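Local coordinates for protein TAF6 (Antonospora locustae, PDB 4ATG) that probably acts as a subunit of the general transcription factor TFIID, its HEAT-repeat C-terminal domain taking part in Taf6-Taf9 complex formation, at residues 186-189 and 190-194; 15-18 and 19-22; 130-133 and 134-138. All blocks are in the same frame, centred on the assembly; numbering follows the deposited sequence.

How the interactions relate
The three contacts are local ones spread along an all-helical HEAT-repeat chain. In chain order, interaction 2 comes first, spanning the last turn of helix 7-20 and the loop after it; interaction 3 follows within helix 128-140, and interaction 1 comes last within helix 183-194. Interaction 2 lies across the chain's centre from both others, its centre about 33 Å from that of interaction 3 and about 39 Å from that of interaction 1, so the contacts sample both ends of the elongated domain. Interactions 1 and 3 are closer, about 19 Å between centres, and do not touch, yet both pack on helices 147-160 and 162-179, so these two helices lie against each of them.

Interaction 1: 186-189 and 190-194; sequences TNLL and DNVLN
Four i to i+4 backbone hydrogen bonds cross the contact: D190 N to T186 O, N191 N to N187 O, V192 N to L188 O and L193 N to L189 O. In the last two the donor N lies nearly in line with the C=O bond, with V192 N 2.9 Å from L188 O, whereas N191 N stands 3.3 Å from N187 O and tilted 28° from the carbonyl plane. Two apolar pairs follow the same spacing. L188 has CG anti to its own N (chi1 174°), which carries CD1 up the helix to within 3.9 Å of V192 CG2; the two side chains cross at a slant. L189 and L193 instead lie alongside each other and point the same way, their CD1 methyls 3.9 Å apart. On the polar side, D190 CG lies beside its own N and 3.4 Å from T186 O, but no hydrogen bond joins carboxylate and carbonyl; OD1 makes a long, weak ion pair with K177. The amide group of N191 sits likewise over N187 O, ND2 approaching at too poor an angle to bond. T186 OG1 bonds to K183 O. The helix is amphipathic, and its face with L188, L189, V192 and L193 packs on the fold: L188 on Y151 and, with L189, on L154, V192 on S158, all of helix 147-160; L189 on I169 and L193 on A173 of helix 162-179.

Interaction 2: 15-18 and 19-22; sequences KILS and MIKS
M19 lays its thioether back along the preceding turn, where SD comes 4.0 Å from K15 CG and 4.2 Å from I16 CD1. CG sits beside its own N and opposite the carbonyl carbon (chi1 -67°), and the bend at chi3 (80°) turns the terminal methyl off the line of the chain. K15 crosses the sulfur at a slant, kinked at chi2. L17 and I20 lie side by side, L17 CD2 3.9 Å from I20 CD1. S18 holds OG between its N and carbonyl carbon (chi1 80°), from where it donates to K15 O at 2.6 Å. That oxygen receives a weak bond from M19 N, which also makes a bent i to i+3 bond to I16 O from above the carbonyl plane; I20 N to L17 O repeats that spacing, 3-10-like. Replacing M19 with an alanine would probably open a gap beside I16 and against I27 and A28 of helix 25-34. S22 OG donates to M19 O at 2.7 Å and bonds M24 N, while a water takes the N-H of K21 and donates to L17 O. Hydroxyls and water thus take up carbonyls as regular bonding gives out, with I16, M19 and I20 buried, I16 on F45 and I20 on L52 of helix 42-55.

Interaction 3: 130-133 and 134-138; sequences PRVL and KTLKG
V132 and L136 make the tight part of this turn: their side chains run alongside each other, pointing the same way, with V132 CG1 3.7 Å from L136 CD1. L136 has CG opposite its carbonyl carbon (chi1 -63°), which brings CG to 3.3 Å from V132 O. L136 N donates to V132 O at 3.1 Å in an almost straight bond (173°). This is the inward face of helix 128-140. In the HEAT-repeat solenoid, built of stacked helices, V132 rests on L89 and L136 on L93 of helix 85-97, while L136 also meets C156 and L157 of helix 147-160. L133 packs on L157 and L160 of helix 147-160 and touches V164 of helix 162-179. The other side is looser. R131 and K134 are exposed, and K134 runs its extended chain away from the turn, with CB alone near P130 O at 3.3 Å. K137, partly exposed, leads its end away too and touches V168 and H172. T135 is partly exposed and also touches L93: its N bonds to R131 O, its OG1 stands 3.1 Å from R131 O, and its side chain is about 3 Å from a bound NHE molecule, probably a crystallisation component.

Interaction 1: 186-189 and 190-194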
# COMPACT_ATOMS: atom_id res chain seq x y z
N THR A 186 12.10 -4.57 17.51
CA THR A 186 12.97 -5.70 17.90
C THR A 186 12.15 -6.95 18.19
O THR A 186 12.61 -8.05 17.88
CB THR A 186 13.93 -5.35 19.03
OG1 THR A 186 13.19 -5.15 20.23
CG2 THR A 186 14.77 -4.13 18.72
N ASN A 187 10.92 -6.80 18.75
CA ASN A 187 10.03 -7.95 19.00
C ASN A 187 9.65 -8.62 17.69
O ASN A 187 9.68 -9.84 17.59
CB ASN A 187 8.76 -7.54 19.77
CG ASN A 187 8.96 -7.39 21.26
OD1 ASN A 187 9.94 -7.87 21.85
ND2 ASN A 187 8.01 -6.74 21.92
N LEU A 188 9.33 -7.81 16.67
CA LEU A 188 8.98 -8.33 15.34
C LEU A 188 10.22 -9.00 14.72
O LEU A 188 10.13 -10.10 14.19
CB LEU A 188 8.50 -7.18 14.42
CG LEU A 188 8.23 -7.54 12.94
CD1 LEU A 188 7.15 -8.66 12.81
CD2 LEU A 188 7.82 -6.31 12.14
N LEU A 189 11.36 -8.32 14.79
CA LEU A 189 12.63 -8.77 14.26
C LEU A 189 12.99 -10.14 14.82
O LEU A 189 13.29 -11.04 14.04
CB LEU A 189 13.70 -7.71 14.58
CG LEU A 189 15.10 -7.87 13.97
CD1 LEU A 189 15.04 -8.03 12.46
CD2 LEU A 189 15.96 -6.63 14.28
N ASP A 190 12.89 -10.33 16.16
CA ASP A 190 13.19 -11.61 16.82
C ASP A 190 12.26 -12.73 16.31
O ASP A 190 12.74 -13.84 16.07
CB ASP A 190 13.10 -11.47 18.35
CG ASP A 190 14.28 -10.77 19.02
OD1 ASP A 190 15.35 -10.63 18.37
OD2 ASP A 190 14.14 -10.38 20.21
N ASN A 191 10.96 -12.43 16.08
CA ASN A 191 9.99 -13.40 15.55
C ASN A 191 10.31 -13.78 14.10
O ASN A 191 10.26 -14.96 13.74
CB ASN A 191 8.55 -12.85 15.66
CG ASN A 191 8.06 -12.68 17.08
OD1 ASN A 191 8.56 -13.30 18.01
ND2 ASN A 191 7.05 -11.85 17.28
N VAL A 192 10.67 -12.79 13.26
CA VAL A 192 10.99 -13.02 11.85
C VAL A 192 12.23 -13.90 11.68
O VAL A 192 12.22 -14.82 10.87
CB VAL A 192 11.14 -11.66 11.09
CG1 VAL A 192 11.70 -11.85 9.68
CG2 VAL A 192 9.80 -10.94 11.05
N LEU A 193 13.29 -13.60 12.43
CA LEU A 193 14.55 -14.31 12.34
C LEU A 193 14.57 -15.72 12.94
O LEU A 193 15.49 -16.50 12.65
CB LEU A 193 15.69 -13.45 12.87
CG LEU A 193 15.95 -12.16 12.06
CD1 LEU A 193 17.06 -11.39 12.66
CD2 LEU A 193 16.25 -12.46 10.57
N ASN A 194 13.57 -16.05 13.76
CA ASN A 194 13.44 -17.39 14.35
C ASN A 194 12.87 -18.41 13.35
O ASN A 194 13.05 -19.61 13.52
CB ASN A 194 12.67 -17.34 15.67
CG ASN A 194 13.43 -16.67 16.80
OD1 ASN A 194 14.66 -16.68 16.86
ND2 ASN A 194 12.70 -16.05 17.72

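Interaction 2: 15-18 and 19-22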
# COMPACT_ATOMS: atom_id res chain seq x y z
N LYS A 15 -20.15 9.04 -8.23
CA LYS A 15 -21.00 8.15 -7.40
C LYS A 15 -20.14 7.19 -6.56
O LYS A 15 -20.34 7.09 -5.36
CB LYS A 15 -21.98 7.33 -8.27
CG LYS A 15 -22.91 6.45 -7.44
CD LYS A 15 -23.84 7.36 -6.64
CE LYS A 15 -24.66 6.64 -5.63
NZ LYS A 15 -25.50 7.61 -4.85
N ILE A 16 -19.16 6.53 -7.18
CA ILE A 16 -18.27 5.60 -6.47
C ILE A 16 -17.54 6.33 -5.35
O ILE A 16 -17.46 5.81 -4.23
CB ILE A 16 -17.27 4.92 -7.46
CG1 ILE A 16 -18.03 3.98 -8.45
CG2 ILE A 16 -16.14 4.17 -6.68
CD1 ILE A 16 -18.83 2.77 -7.85
N LEU A 17 -16.97 7.48 -5.66
CA LEU A 17 -16.22 8.25 -4.65
C LEU A 17 -17.11 8.63 -3.47
O LEU A 17 -16.69 8.50 -2.32
CB LEU A 17 -15.55 9.47 -5.28
CG LEU A 17 -14.48 9.16 -6.38
CD1 LEU A 17 -13.75 10.39 -6.73
CD2 LEU A 17 -13.54 8.00 -6.02
N SER A 18 -18.36 8.99 -3.74
CA SER A 18 -19.33 9.37 -2.71
C SER A 18 -19.69 8.20 -1.80
O SER A 18 -20.19 8.42 -0.69
CB SER A 18 -20.61 9.91 -3.34
OG SER A 18 -21.43 8.84 -3.79
N MET A 19 -19.48 6.95 -2.27
CA MET A 19 -19.78 5.72 -1.52
C MET A 19 -18.65 5.31 -0.55
O MET A 19 -18.89 4.54 0.35
CB MET A 19 -20.11 4.56 -2.49
CG MET A 19 -21.45 4.79 -3.27
SD MET A 19 -21.54 3.84 -4.81
CE MET A 19 -21.99 2.25 -4.16
N ILE A 20 -17.42 5.84 -0.72
CA ILE A 20 -16.29 5.48 0.15
C ILE A 20 -16.61 5.72 1.62
O ILE A 20 -16.43 4.81 2.44
CB ILE A 20 -14.97 6.18 -0.31
CG1 ILE A 20 -14.57 5.74 -1.72
CG2 ILE A 20 -13.81 5.98 0.74
CD1 ILE A 20 -13.37 6.55 -2.35
N LYS A 21 -17.13 6.91 1.94
CA LYS A 21 -17.49 7.27 3.31
C LYS A 21 -18.99 7.10 3.50
O LYS A 21 -19.71 8.08 3.68
CB LYS A 21 -17.06 8.72 3.64
CG LYS A 21 -15.55 8.94 3.64
CD LYS A 21 -15.23 10.32 4.19
CE LYS A 21 -13.85 10.78 3.78
NZ LYS A 21 -13.50 12.08 4.44
N SER A 22 -19.47 5.86 3.43
CA SER A 22 -20.90 5.58 3.56
C SER A 22 -21.07 4.10 3.88
O SER A 22 -20.12 3.34 3.78
CB SER A 22 -21.62 5.89 2.25
OG SER A 22 -21.35 4.88 1.28
O HOH W 1 -16.93 9.27 0.27

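Interaction 3: 130-133 and 134-138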
# COMPACT_ATOMS: atom_id res chain seq x y z
N PRO A 130 13.57 -3.23 -6.66
CA PRO A 130 14.60 -2.39 -6.04
C PRO A 130 14.04 -1.15 -5.37
O PRO A 130 14.47 -0.84 -4.27
CB PRO A 130 15.55 -2.07 -7.20
CG PRO A 130 15.35 -3.18 -8.17
CD PRO A 130 13.87 -3.44 -8.10
N ARG A 131 13.05 -0.48 -6.00
CA ARG A 131 12.40 0.71 -5.46
C ARG A 131 11.66 0.42 -4.14
O ARG A 131 11.82 1.16 -3.17
CB ARG A 131 11.46 1.36 -6.50
CG ARG A 131 12.23 2.14 -7.56
CD ARG A 131 11.35 2.63 -8.69
NE ARG A 131 12.14 3.24 -9.76
CZ ARG A 131 11.67 3.59 -10.95
NH1 ARG A 131 10.39 3.40 -11.25
NH2 ARG A 131 12.48 4.13 -11.86
N VAL A 132 10.88 -0.68 -4.11
CA VAL A 132 10.15 -1.12 -2.92
C VAL A 132 11.15 -1.45 -1.80
O VAL A 132 11.01 -0.93 -0.69
CB VAL A 132 9.18 -2.32 -3.23
CG1 VAL A 132 8.65 -2.97 -1.95
CG2 VAL A 132 8.01 -1.87 -4.11
N LEU A 133 12.18 -2.28 -2.08
CA LEU A 133 13.14 -2.64 -1.04
C LEU A 133 13.91 -1.44 -0.49
O LEU A 133 14.16 -1.38 0.72
CB LEU A 133 14.12 -3.74 -1.49
CG LEU A 133 13.53 -5.07 -1.96
CD1 LEU A 133 14.63 -5.99 -2.45
CD2 LEU A 133 12.73 -5.76 -0.84
N LYS A 134 14.26 -0.49 -1.38
CA LYS A 134 15.02 0.72 -1.00
C LYS A 134 14.23 1.59 -0.04
O LYS A 134 14.78 2.01 0.98
CB LYS A 134 15.49 1.51 -2.24
CG LYS A 134 16.42 2.66 -1.90
CD LYS A 134 16.81 3.49 -3.14
CE LYS A 134 17.94 4.44 -2.78
NZ LYS A 134 18.58 5.03 -3.98
N THR A 135 12.94 1.83 -0.35
CA THR A 135 12.04 2.62 0.48
C THR A 135 11.90 1.97 1.87
O THR A 135 12.11 2.64 2.88
CB THR A 135 10.68 2.78 -0.21
OG1 THR A 135 10.89 3.49 -1.43
CG2 THR A 135 9.65 3.51 0.65
N LEU A 136 11.56 0.68 1.91
CA LEU A 136 11.35 -0.03 3.17
C LEU A 136 12.57 -0.12 4.06
O LEU A 136 12.48 0.17 5.26
CB LEU A 136 10.78 -1.43 2.89
CG LEU A 136 9.42 -1.48 2.20
CD1 LEU A 136 9.11 -2.90 1.76
CD2 LEU A 136 8.31 -0.94 3.10
N LYS A 137 13.71 -0.56 3.50
CA LYS A 137 14.95 -0.68 4.27
C LYS A 137 15.34 0.71 4.79
O LYS A 137 15.82 0.82 5.92
CB LYS A 137 16.08 -1.28 3.40
CG LYS A 137 17.34 -1.61 4.19
CD LYS A 137 18.63 -1.34 3.40
CE LYS A 137 19.12 0.08 3.53
NZ LYS A 137 20.48 0.26 2.94
N GLY A 138 15.11 1.74 3.97
CA GLY A 138 15.41 3.13 4.34
C GLY A 138 14.69 3.60 5.59
O GLY A 138 15.32 4.17 6.49